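Local structure of AAEL008620-PA odorant-binding protein (Aedes aegypti, 5V13) at residues 31-36 and 67-72; 61-66 and 120-126; 227-232 and 245-249. The protein binds juvenile hormone III specifically in the mosquito hemolymph, as a secreted member of the odorant-binding protein family. The contacts are given in a common frame with arbitrary orientation. Numbering follows the deposited sequence.

In the fold
Contacts 1 and 2 share helix 59-71. That helix is held by disulfides to helix 26-38 in contact 1 and to the start of helix 122-135 in contact 2. They touch through Y33 and Y64, and both reach JH3. Contact 1 is buried, about 5 Å from the centre of the chain, and meets mostly through apolar atoms without a hydrogen bond between its segments. Contact 2 lies further out, about 17 Å from that centre, and adds a lysine-to-carbonyl hydrogen bond. Contact 3 is the outermost, about 26 Å from the centre. There a disulfide and a bridging water join the loop 227-232 to residues 245-249, about 14 Å from contact 1 between nearest atoms.

Contact 1: residues 31-36 and 67-72; sequences YAYVRC and CVSEEL. With JH3 (methyl (2E,6E)-9-[(2R)-3,3-dimethyloxiran-2-yl]-3,7-dimethylnona-2,6-dienoate), chain E.
A disulfide ties two crossing helices beside a tyrosine that lies against the bound hormone. C36 SG and C67 SG are 2.1 Å apart, with chi3 -84°; C36 is in the m rotamer and C67 in t. Residues 31-36 are helical, as are 67-71. The two short axes run at 139°, closer to antiparallel than parallel, and approach to 9.1 Å. A32 faces V68, with their CA atoms 5.6 Å apart. A32 points toward the other helix, its CB 3.8 Å from both E71 CG and L72 CD2. C36 CB meets V68 CG2 at 3.8 Å. With chi1 in m, the Y33 ring has its edge to V68, CE1 to CG1 at 3.7 Å, and JH3 C5 lies over one face. Y33 CB is 3.5 Å from JH3 C2, while Y33 OH hydrogen-bonds to F144 O. S69 points away from helix 26-38, and its OG is 3.4 Å from JH3 CC, near the epoxide end. No hydrogen bond joins the segments. A disulfide between the first and third helices of the domain, next to a buried apolar pocket, is typical of the PBP/GOBP odorant-binding fold.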
loop_
_atom_site.group_PDB
_atom_site.type_symbol
_atom_site.label_atom_id
_atom_site.label_comp_id
_atom_site.label_asym_id
_atom_site.label_seq_id
_atom_site.Cartn_x
_atom_site.Cartn_y
_atom_site.Cartn_z
ATOM N N TYR B 31 -7.094 5.454 -15.786
ATOM C CA TYR B 31 -8.386 5.170 -16.417
ATOM C C TYR B 31 -8.518 5.924 -17.734
ATOM O O TYR B 31 -8.919 5.357 -18.763
ATOM C CB TYR B 31 -9.531 5.560 -15.474
ATOM C CG TYR B 31 -10.908 5.231 -16.007
ATOM C CD1 TYR B 31 -11.582 6.102 -16.879
ATOM C CD2 TYR B 31 -11.545 4.053 -15.628
ATOM C CE1 TYR B 31 -12.870 5.798 -17.344
ATOM C CE2 TYR B 31 -12.812 3.739 -16.095
ATOM C CZ TYR B 31 -13.468 4.610 -16.945
ATOM O OH TYR B 31 -14.729 4.274 -17.395
ATOM N N ALA B 32 -8.188 7.218 -17.714
ATOM C CA ALA B 32 -8.321 8.041 -18.910
ATOM C C ALA B 32 -7.349 7.597 -19.995
ATOM O O ALA B 32 -7.731 7.480 -21.172
ATOM C CB ALA B 32 -8.098 9.512 -18.556
ATOM N N TYR B 33 -6.083 7.351 -19.631
ATOM C CA TYR B 33 -5.099 6.948 -20.645
ATOM C C TYR B 33 -5.511 5.650 -21.336
ATOM O O TYR B 33 -5.435 5.530 -22.568
ATOM C CB TYR B 33 -3.704 6.774 -20.020
ATOM C CG TYR B 33 -3.138 7.992 -19.307
ATOM C CD1 TYR B 33 -3.605 9.274 -19.580
ATOM C CD2 TYR B 33 -2.128 7.845 -18.362
ATOM C CE1 TYR B 33 -3.075 10.391 -18.905
ATOM C CE2 TYR B 33 -1.593 8.934 -17.698
ATOM C CZ TYR B 33 -2.065 10.200 -17.970
ATOM O OH TYR B 33 -1.535 11.270 -17.283
ATOM N N VAL B 34 -5.920 4.654 -20.549
ATOM C CA VAL B 34 -6.238 3.340 -21.104
ATOM C C VAL B 34 -7.539 3.384 -21.907
ATOM O O VAL B 34 -7.630 2.821 -23.015
ATOM C CB VAL B 34 -6.299 2.291 -19.974
ATOM C CG1 VAL B 34 -6.851 0.972 -20.519
ATOM C CG2 VAL B 34 -4.912 2.095 -19.370
ATOM N N ARG B 35 -8.572 4.039 -21.364
ATOM C CA ARG B 35 -9.858 4.039 -22.064
ATOM C C ARG B 35 -9.787 4.833 -23.361
ATOM O O ARG B 35 -10.367 4.423 -24.375
ATOM C CB ARG B 35 -10.972 4.585 -21.172
ATOM C CG ARG B 35 -11.376 3.628 -20.047
ATOM C CD ARG B 35 -12.010 2.329 -20.585
ATOM N NE ARG B 35 -13.253 2.598 -21.309
ATOM C CZ ARG B 35 -14.463 2.594 -20.752
ATOM N NH1 ARG B 35 -14.601 2.328 -19.460
ATOM N NH2 ARG B 35 -15.534 2.856 -21.485
ATOM N N CYS B 36 -9.082 5.970 -23.358
ATOM C CA CYS B 36 -8.911 6.713 -24.605
ATOM C C CYS B 36 -8.041 5.957 -25.611
ATOM O O CYS B 36 -8.238 6.102 -26.828
ATOM C CB CYS B 36 -8.329 8.098 -24.313
ATOM S SG CYS B 36 -9.529 9.173 -23.435
ATOM N N CYS B 67 -9.660 13.603 -25.992
ATOM C CA CYS B 67 -10.285 12.576 -25.163
ATOM C C CYS B 67 -9.709 12.569 -23.751
ATOM O O CYS B 67 -10.455 12.568 -22.768
ATOM C CB CYS B 67 -10.094 11.199 -25.820
ATOM S SG CYS B 67 -10.832 9.743 -24.943
ATOM N N VAL B 68 -8.376 12.535 -23.629
ATOM C CA VAL B 68 -7.766 12.480 -22.294
ATOM C C VAL B 68 -8.052 13.762 -21.529
ATOM O O VAL B 68 -8.364 13.732 -20.330
ATOM C CB VAL B 68 -6.251 12.220 -22.390
ATOM C CG1 VAL B 68 -5.585 12.246 -20.970
ATOM C CG2 VAL B 68 -5.997 10.885 -23.064
ATOM N N SER B 69 -7.955 14.904 -22.215
ATOM C CA SER B 69 -8.245 16.190 -21.588
ATOM C C SER B 69 -9.679 16.239 -21.070
ATOM O O SER B 69 -9.924 16.636 -19.924
ATOM C CB SER B 69 -7.983 17.324 -22.588
ATOM O OG SER B 69 -6.596 17.395 -22.909
ATOM N N GLU B 70 -10.642 15.826 -21.898
ATOM C CA GLU B 70 -12.031 15.818 -21.452
ATOM C C GLU B 70 -12.255 14.828 -20.320
ATOM O O GLU B 70 -12.987 15.124 -19.364
ATOM C CB GLU B 70 -12.960 15.507 -22.624
ATOM C CG GLU B 70 -13.097 16.687 -23.556
ATOM C CD GLU B 70 -14.119 16.454 -24.643
ATOM O OE1 GLU B 70 -14.479 17.426 -25.337
ATOM O OE2 GLU B 70 -14.564 15.301 -24.796
ATOM N N GLU B 71 -11.661 13.631 -20.415
ATOM C CA GLU B 71 -11.919 12.640 -19.376
ATOM C C GLU B 71 -11.374 13.085 -18.021
ATOM O O GLU B 71 -11.984 12.789 -16.988
ATOM C CB GLU B 71 -11.322 11.284 -19.755
ATOM C CG GLU B 71 -11.822 10.149 -18.861
ATOM C CD GLU B 71 -13.321 9.887 -19.029
ATOM O OE1 GLU B 71 -13.983 9.515 -18.039
ATOM O OE2 GLU B 71 -13.840 10.045 -20.164
ATOM N N LEU B 72 -10.251 13.805 -18.004
ATOM C CA LEU B 72 -9.681 14.331 -16.766
ATOM C C LEU B 72 -10.295 15.665 -16.346
ATOM O O LEU B 72 -9.844 16.251 -15.349
ATOM C CB LEU B 72 -8.164 14.481 -16.918
ATOM C CG LEU B 72 -7.441 13.140 -17.125
ATOM C CD1 LEU B 72 -5.948 13.330 -17.372
ATOM C CD2 LEU B 72 -7.674 12.258 -15.907
HETATM C C1 JH3 E . -0.373 5.252 -21.025
HETATM O O2 JH3 E . 0.576 5.117 -20.273
HETATM O O1 JH3 E . -1.249 4.125 -21.215
HETATM C CM JH3 E . -1.013 2.938 -20.455
HETATM C C2 JH3 E . -0.701 6.500 -21.740
HETATM C C3 JH3 E . -0.017 7.647 -21.724
HETATM C "C3'" JH3 E . 1.255 7.859 -20.951
HETATM C C4 JH3 E . -0.594 8.784 -22.532
HETATM C C5 JH3 E . -0.497 10.073 -21.721
HETATM C C6 JH3 E . -1.452 11.097 -22.292
HETATM C C7 JH3 E . -1.074 12.041 -23.166
HETATM C "C7'" JH3 E . 0.344 12.108 -23.668
HETATM C C8 JH3 E . -2.124 13.024 -23.663
HETATM C C9 JH3 E . -1.807 14.472 -23.252
HETATM C CA JH3 E . -1.507 14.607 -21.761
HETATM O O3 JH3 E . -1.376 15.979 -21.327
HETATM C CB JH3 E . -2.582 15.317 -20.939
HETATM C "CB'" JH3 E . -2.667 14.797 -19.500
HETATM C CC JH3 E . -3.820 15.879 -21.622
#

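Contact 2: residues 61-66 and 120-126; sequences SQCYVK and NSCESVF. With JH3 (methyl (2E,6E)-9-[(2R)-3,3-dimethyloxiran-2-yl]-3,7-dimethylnona-2,6-dienoate), chain E.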
loop_
_atom_site.group_PDB
_atom_site.type_symbol
_atom_site.label_atom_id
_atom_site.label_comp_id
_atom_site.label_asym_id
_atom_site.label_seq_id
_atom_site.Cartn_x
_atom_site.Cartn_y
_atom_site.Cartn_z
ATOM N N SER B 61 -4.112 11.508 -33.240
ATOM C CA SER B 61 -3.394 12.020 -32.071
ATOM C C SER B 61 -4.099 13.229 -31.461
ATOM O O SER B 61 -4.120 13.391 -30.235
ATOM C CB SER B 61 -1.962 12.404 -32.449
ATOM O OG SER B 61 -1.265 11.324 -33.038
ATOM N N GLN B 62 -4.618 14.125 -32.304
ATOM C CA GLN B 62 -5.384 15.254 -31.794
ATOM C C GLN B 62 -6.605 14.770 -31.035
ATOM O O GLN B 62 -6.921 15.289 -29.959
ATOM C CB GLN B 62 -5.793 16.191 -32.935
ATOM C CG GLN B 62 -4.616 16.813 -33.668
ATOM C CD GLN B 62 -5.033 17.606 -34.895
ATOM O OE1 GLN B 62 -5.982 17.246 -35.582
ATOM N NE2 GLN B 62 -4.319 18.688 -35.176
ATOM N N CYS B 63 -7.288 13.745 -31.556
ATOM C CA CYS B 63 -8.456 13.256 -30.834
ATOM C C CYS B 63 -8.072 12.562 -29.536
ATOM O O CYS B 63 -8.843 12.609 -28.572
ATOM C CB CYS B 63 -9.284 12.323 -31.703
ATOM S SG CYS B 63 -10.070 13.222 -33.073
ATOM N N TYR B 64 -6.902 11.913 -29.485
ATOM C CA TYR B 64 -6.471 11.307 -28.226
ATOM C C TYR B 64 -6.239 12.369 -27.156
ATOM O O TYR B 64 -6.637 12.197 -25.993
ATOM C CB TYR B 64 -5.197 10.484 -28.431
ATOM C CG TYR B 64 -4.775 9.741 -27.179
ATOM C CD1 TYR B 64 -5.455 8.600 -26.773
ATOM C CD2 TYR B 64 -3.718 10.200 -26.380
ATOM C CE1 TYR B 64 -5.081 7.913 -25.602
ATOM C CE2 TYR B 64 -3.335 9.521 -25.223
ATOM C CZ TYR B 64 -4.023 8.383 -24.838
ATOM O OH TYR B 64 -3.661 7.697 -23.690
ATOM N N VAL B 65 -5.582 13.466 -27.524
ATOM C CA VAL B 65 -5.362 14.548 -26.564
ATOM C C VAL B 65 -6.692 15.131 -26.085
ATOM O O VAL B 65 -6.876 15.392 -24.887
ATOM C CB VAL B 65 -4.448 15.625 -27.174
ATOM C CG1 VAL B 65 -4.276 16.794 -26.192
ATOM C CG2 VAL B 65 -3.084 15.017 -27.524
ATOM N N LYS B 66 -7.638 15.339 -27.001
ATOM C CA LYS B 66 -8.949 15.855 -26.608
ATOM C C LYS B 66 -9.659 14.895 -25.651
ATOM O O LYS B 66 -10.197 15.313 -24.613
ATOM C CB LYS B 66 -9.805 16.105 -27.852
ATOM C CG LYS B 66 -11.220 16.551 -27.508
ATOM C CD LYS B 66 -12.090 16.687 -28.727
ATOM C CE LYS B 66 -13.550 16.540 -28.325
ATOM N NZ LYS B 66 -14.435 16.511 -29.516
ATOM N N ASN B 120 -15.456 22.528 -30.546
ATOM C CA ASN B 120 -14.834 21.475 -29.748
ATOM C C ASN B 120 -14.124 20.411 -30.589
ATOM O O ASN B 120 -13.900 19.299 -30.094
ATOM C CB ASN B 120 -15.874 20.796 -28.851
ATOM C CG ASN B 120 -16.240 21.631 -27.638
ATOM O OD1 ASN B 120 -15.394 22.314 -27.071
ATOM N ND2 ASN B 120 -17.503 21.571 -27.229
ATOM N N SER B 121 -13.740 20.727 -31.823
ATOM C CA SER B 121 -13.087 19.738 -32.674
ATOM C C SER B 121 -11.740 19.319 -32.084
ATOM O O SER B 121 -11.113 20.052 -31.311
ATOM C CB SER B 121 -12.899 20.282 -34.091
ATOM O OG SER B 121 -11.820 21.203 -34.191
ATOM N N CYS B 122 -11.304 18.108 -32.444
ATOM C CA CYS B 122 -10.004 17.622 -31.965
ATOM C C CYS B 122 -8.891 18.582 -32.364
ATOM O O CYS B 122 -7.947 18.810 -31.596
ATOM C CB CYS B 122 -9.702 16.228 -32.527
ATOM S SG CYS B 122 -10.920 14.914 -32.212
ATOM N N GLU B 123 -8.990 19.157 -33.571
ATOM C CA GLU B 123 -7.957 20.082 -34.028
ATOM C C GLU B 123 -7.915 21.340 -33.168
ATOM O O GLU B 123 -6.829 21.805 -32.799
ATOM C CB GLU B 123 -8.179 20.449 -35.500
ATOM C CG GLU B 123 -7.107 21.382 -36.056
ATOM C CD GLU B 123 -7.400 21.851 -37.475
ATOM O OE1 GLU B 123 -8.451 21.467 -38.037
ATOM O OE2 GLU B 123 -6.572 22.606 -38.027
ATOM N N SER B 124 -9.079 21.920 -32.853
ATOM C CA SER B 124 -9.074 23.158 -32.073
ATOM C C SER B 124 -8.536 22.925 -30.668
ATOM O O SER B 124 -7.787 23.756 -30.136
ATOM C CB SER B 124 -10.478 23.756 -32.006
ATOM O OG SER B 124 -10.914 24.164 -33.286
ATOM N N VAL B 125 -8.909 21.810 -30.046
ATOM C CA VAL B 125 -8.460 21.551 -28.678
ATOM C C VAL B 125 -6.956 21.268 -28.654
ATOM O O VAL B 125 -6.216 21.835 -27.845
ATOM C CB VAL B 125 -9.279 20.399 -28.060
ATOM C CG1 VAL B 125 -8.743 20.010 -26.701
ATOM C CG2 VAL B 125 -10.763 20.771 -27.963
ATOM N N PHE B 126 -6.480 20.404 -29.561
ATOM C CA PHE B 126 -5.050 20.099 -29.642
ATOM C C PHE B 126 -4.234 21.360 -29.917
ATOM O O PHE B 126 -3.231 21.619 -29.249
ATOM C CB PHE B 126 -4.816 19.038 -30.729
ATOM C CG PHE B 126 -3.386 18.663 -30.944
ATOM C CD1 PHE B 126 -2.593 19.360 -31.850
ATOM C CD2 PHE B 126 -2.843 17.559 -30.289
ATOM C CE1 PHE B 126 -1.271 18.988 -32.064
ATOM C CE2 PHE B 126 -1.521 17.182 -30.496
ATOM C CZ PHE B 126 -0.736 17.890 -31.384
HETATM C C1 JH3 E . -0.373 5.252 -21.025
HETATM O O2 JH3 E . 0.576 5.117 -20.273
HETATM O O1 JH3 E . -1.249 4.125 -21.215
HETATM C CM JH3 E . -1.013 2.938 -20.455
HETATM C C2 JH3 E . -0.701 6.500 -21.740
HETATM C C3 JH3 E . -0.017 7.647 -21.724
HETATM C "C3'" JH3 E . 1.255 7.859 -20.951
HETATM C C4 JH3 E . -0.594 8.784 -22.532
HETATM C C5 JH3 E . -0.497 10.073 -21.721
HETATM C C6 JH3 E . -1.452 11.097 -22.292
HETATM C C7 JH3 E . -1.074 12.041 -23.166
HETATM C "C7'" JH3 E . 0.344 12.108 -23.668
HETATM C C8 JH3 E . -2.124 13.024 -23.663
HETATM C C9 JH3 E . -1.807 14.472 -23.252
HETATM C CA JH3 E . -1.507 14.607 -21.761
HETATM O O3 JH3 E . -1.376 15.979 -21.327
HETATM C CB JH3 E . -2.582 15.317 -20.939
HETATM C "CB'" JH3 E . -2.667 14.797 -19.500
HETATM C CC JH3 E . -3.820 15.879 -21.622
#
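N120 lies in the loop before helix 122-135. Its O accepts a hydrogen bond from K66 NZ at 2.9 Å. Its side chain turns to other partners, Y75 and P77. S121 is the N-cap of the helix. Its OG accepts from S124 N at 3.1 Å, and D119 is a further partner of that OG. C122 opens the helix and brings the two backbones closest, with its CA 4.8 Å from C63 CA. The disulfide C63 SG to C122 SG is 2.1 Å long, with chi3 98°. The alkyl part of K66 runs past this cysteine, K66 CD to C122 CA at 4.0 Å. Q62 packs beside it, with Q62 CB 3.6 Å from C122 O. E123 points away overall, but its CA is 3.8 Å from Q62 OE1. V125 meets the base of the lysine, its CG1 4.2 Å from K66 CA. F126 closes the contact. Q62 CG sits over one face of its ring in a CH-pi contact, 3.9 Å from the centroid. V65 CG2 lies at the ring edge, 3.8 Å from CD2 of F126. The short helix axes cross at 67° and approach to 8.1 Å. Y64 points away from residues 120-126; its OH is 3.5 Å from JH3 C4 and hydrogen-bonds to Y33 O. C63 and C67, four positions apart, bond to different helices, as in the interlocked PBP/GOBP disulfides. The disulfide thus fixes the start of helix 122-135, K66 holds the preceding loop, and packing on F126 continues the joint.

Contact 3: residues 227-232 and 245-249; sequences DMADYC and CLRDK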
loop_
_atom_site.group_PDB
_atom_site.type_symbol
_atom_site.label_atom_id
_atom_site.label_comp_id
_atom_site.label_asym_id
_atom_site.label_seq_id
_atom_site.Cartn_x
_atom_site.Cartn_y
_atom_site.Cartn_z
ATOM N N ASP B 227 -35.917 -6.093 -22.225
ATOM C CA ASP B 227 -36.600 -5.548 -21.058
ATOM C C ASP B 227 -35.657 -4.832 -20.096
ATOM O O ASP B 227 -35.991 -4.688 -18.915
ATOM C CB ASP B 227 -37.381 -6.643 -20.327
ATOM C CG ASP B 227 -38.892 -6.432 -20.413
ATOM O OD1 ASP B 227 -39.316 -5.469 -21.090
ATOM O OD2 ASP B 227 -39.655 -7.219 -19.807
ATOM N N MET B 228 -34.491 -4.393 -20.569
ATOM C CA MET B 228 -33.724 -3.374 -19.867
ATOM C C MET B 228 -34.102 -1.972 -20.316
ATOM O O MET B 228 -33.862 -1.013 -19.575
ATOM C CB MET B 228 -32.220 -3.591 -20.067
ATOM C CG MET B 228 -31.669 -4.805 -19.333
ATOM S SD MET B 228 -32.036 -4.793 -17.562
ATOM C CE MET B 228 -31.205 -3.300 -17.027
ATOM N N ALA B 229 -34.676 -1.842 -21.511
ATOM C CA ALA B 229 -35.311 -0.614 -21.997
ATOM C C ALA B 229 -34.256 0.490 -22.045
ATOM O O ALA B 229 -33.197 0.289 -22.660
ATOM C CB ALA B 229 -36.537 -0.323 -21.138
ATOM N N ASP B 230 -34.490 1.645 -21.432
ATOM C CA ASP B 230 -33.575 2.775 -21.506
ATOM C C ASP B 230 -32.358 2.624 -20.598
ATOM O O ASP B 230 -31.556 3.562 -20.512
ATOM C CB ASP B 230 -34.322 4.068 -21.155
ATOM C CG ASP B 230 -34.814 4.089 -19.714
ATOM O OD1 ASP B 230 -34.998 3.000 -19.126
ATOM O OD2 ASP B 230 -35.012 5.197 -19.166
ATOM N N TYR B 231 -32.200 1.480 -19.926
ATOM C CA TYR B 231 -31.125 1.274 -18.951
ATOM C C TYR B 231 -31.128 2.350 -17.868
ATOM O O TYR B 231 -30.071 2.753 -17.375
ATOM C CB TYR B 231 -29.752 1.194 -19.630
ATOM C CG TYR B 231 -29.512 -0.147 -20.276
ATOM C CD1 TYR B 231 -28.992 -1.209 -19.544
ATOM C CD2 TYR B 231 -29.834 -0.362 -21.612
ATOM C CE1 TYR B 231 -28.793 -2.449 -20.129
ATOM C CE2 TYR B 231 -29.634 -1.595 -22.205
ATOM C CZ TYR B 231 -29.112 -2.635 -21.458
ATOM O OH TYR B 231 -28.917 -3.867 -22.049
ATOM N N CYS B 232 -32.326 2.819 -17.499
ATOM C CA CYS B 232 -32.527 3.726 -16.371
ATOM C C CYS B 232 -31.944 5.112 -16.630
ATOM O O CYS B 232 -31.620 5.840 -15.693
ATOM C CB CYS B 232 -31.966 3.131 -15.066
ATOM S SG CYS B 232 -32.914 1.692 -14.466
ATOM N N CYS B 245 -33.702 1.610 -9.640
ATOM C CA CYS B 245 -34.255 1.421 -10.976
ATOM C C CYS B 245 -33.682 0.164 -11.632
ATOM O O CYS B 245 -34.430 -0.633 -12.204
ATOM C CB CYS B 245 -34.001 2.663 -11.830
ATOM S SG CYS B 245 -34.568 2.515 -13.564
ATOM N N LEU B 246 -32.364 -0.046 -11.532
ATOM C CA LEU B 246 -31.756 -1.231 -12.136
ATOM C C LEU B 246 -32.198 -2.510 -11.432
ATOM O O LEU B 246 -32.504 -3.509 -12.092
ATOM C CB LEU B 246 -30.230 -1.117 -12.113
ATOM C CG LEU B 246 -29.604 -0.061 -13.028
ATOM C CD1 LEU B 246 -28.121 0.068 -12.761
ATOM C CD2 LEU B 246 -29.856 -0.386 -14.508
ATOM N N ARG B 247 -32.223 -2.507 -10.096
ATOM C CA ARG B 247 -32.627 -3.706 -9.372
ATOM C C ARG B 247 -34.060 -4.104 -9.707
ATOM O O ARG B 247 -34.371 -5.299 -9.774
ATOM C CB ARG B 247 -32.453 -3.497 -7.865
ATOM C CG ARG B 247 -32.844 -4.710 -7.031
ATOM C CD ARG B 247 -32.474 -4.574 -5.564
ATOM N NE ARG B 247 -32.941 -5.741 -4.825
ATOM C CZ ARG B 247 -32.452 -6.137 -3.656
ATOM N NH1 ARG B 247 -31.470 -5.458 -3.072
ATOM N NH2 ARG B 247 -32.947 -7.217 -3.073
ATOM N N ASP B 248 -34.935 -3.128 -9.970
ATOM C CA ASP B 248 -36.314 -3.444 -10.341
ATOM C C ASP B 248 -36.430 -4.109 -11.707
ATOM O O ASP B 248 -37.491 -4.656 -12.029
ATOM C CB ASP B 248 -37.176 -2.180 -10.340
ATOM C CG ASP B 248 -37.680 -1.814 -8.958
ATOM O OD1 ASP B 248 -37.704 -2.691 -8.067
ATOM O OD2 ASP B 248 -38.071 -0.644 -8.773
ATOM N N LYS B 249 -35.389 -4.045 -12.529
ATOM C CA LYS B 249 -35.387 -4.744 -13.804
ATOM C C LYS B 249 -34.764 -6.129 -13.707
ATOM O O LYS B 249 -34.718 -6.846 -14.710
ATOM C CB LYS B 249 -34.661 -3.895 -14.854
ATOM C CG LYS B 249 -35.414 -2.604 -15.164
ATOM C CD LYS B 249 -34.713 -1.743 -16.192
ATOM C CE LYS B 249 -35.729 -0.931 -16.990
ATOM N NZ LYS B 249 -36.654 -0.165 -16.116
HETATM O O HOH W 1 -36.645 -6.373 -16.876
#
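The disulfide C232-C245 closes a short loop-and-helix segment far from the hormone pocket. C232 SG and C245 SG are 2.1 Å apart, with chi3 -92°. The loop 227-232 is shaped by two tight turns. M228 to Y231 form a type II' beta turn, with Y231 N donating to M228 O at 3.0 Å. A229 has positive phi in this turn. D230, still within it, also forms an Asx turn, its OD1 accepting from C232 N at 3.1 Å. After the turns, C232 points toward residues 245-249. Its SG also packs on L246, 3.7 Å from L246 CD2. M228 CE touches the same L246 CD2 at 4.1 Å. K249 lies along the loop: its CE is 3.2 Å from M228 O, and its CB is 3.9 Å from M228 SD. No direct hydrogen bond joins the segments. A water links the two backbones instead, donating to D227 O at 2.7 Å and to K249 O at 2.9 Å. The loop follows helix 211-220, whose Y218 touches both M228 and L246, while Y231 packs on I214 and R215 of that helix. L246 also reaches L254, so the contact packs against helices 211-220 and 251-264.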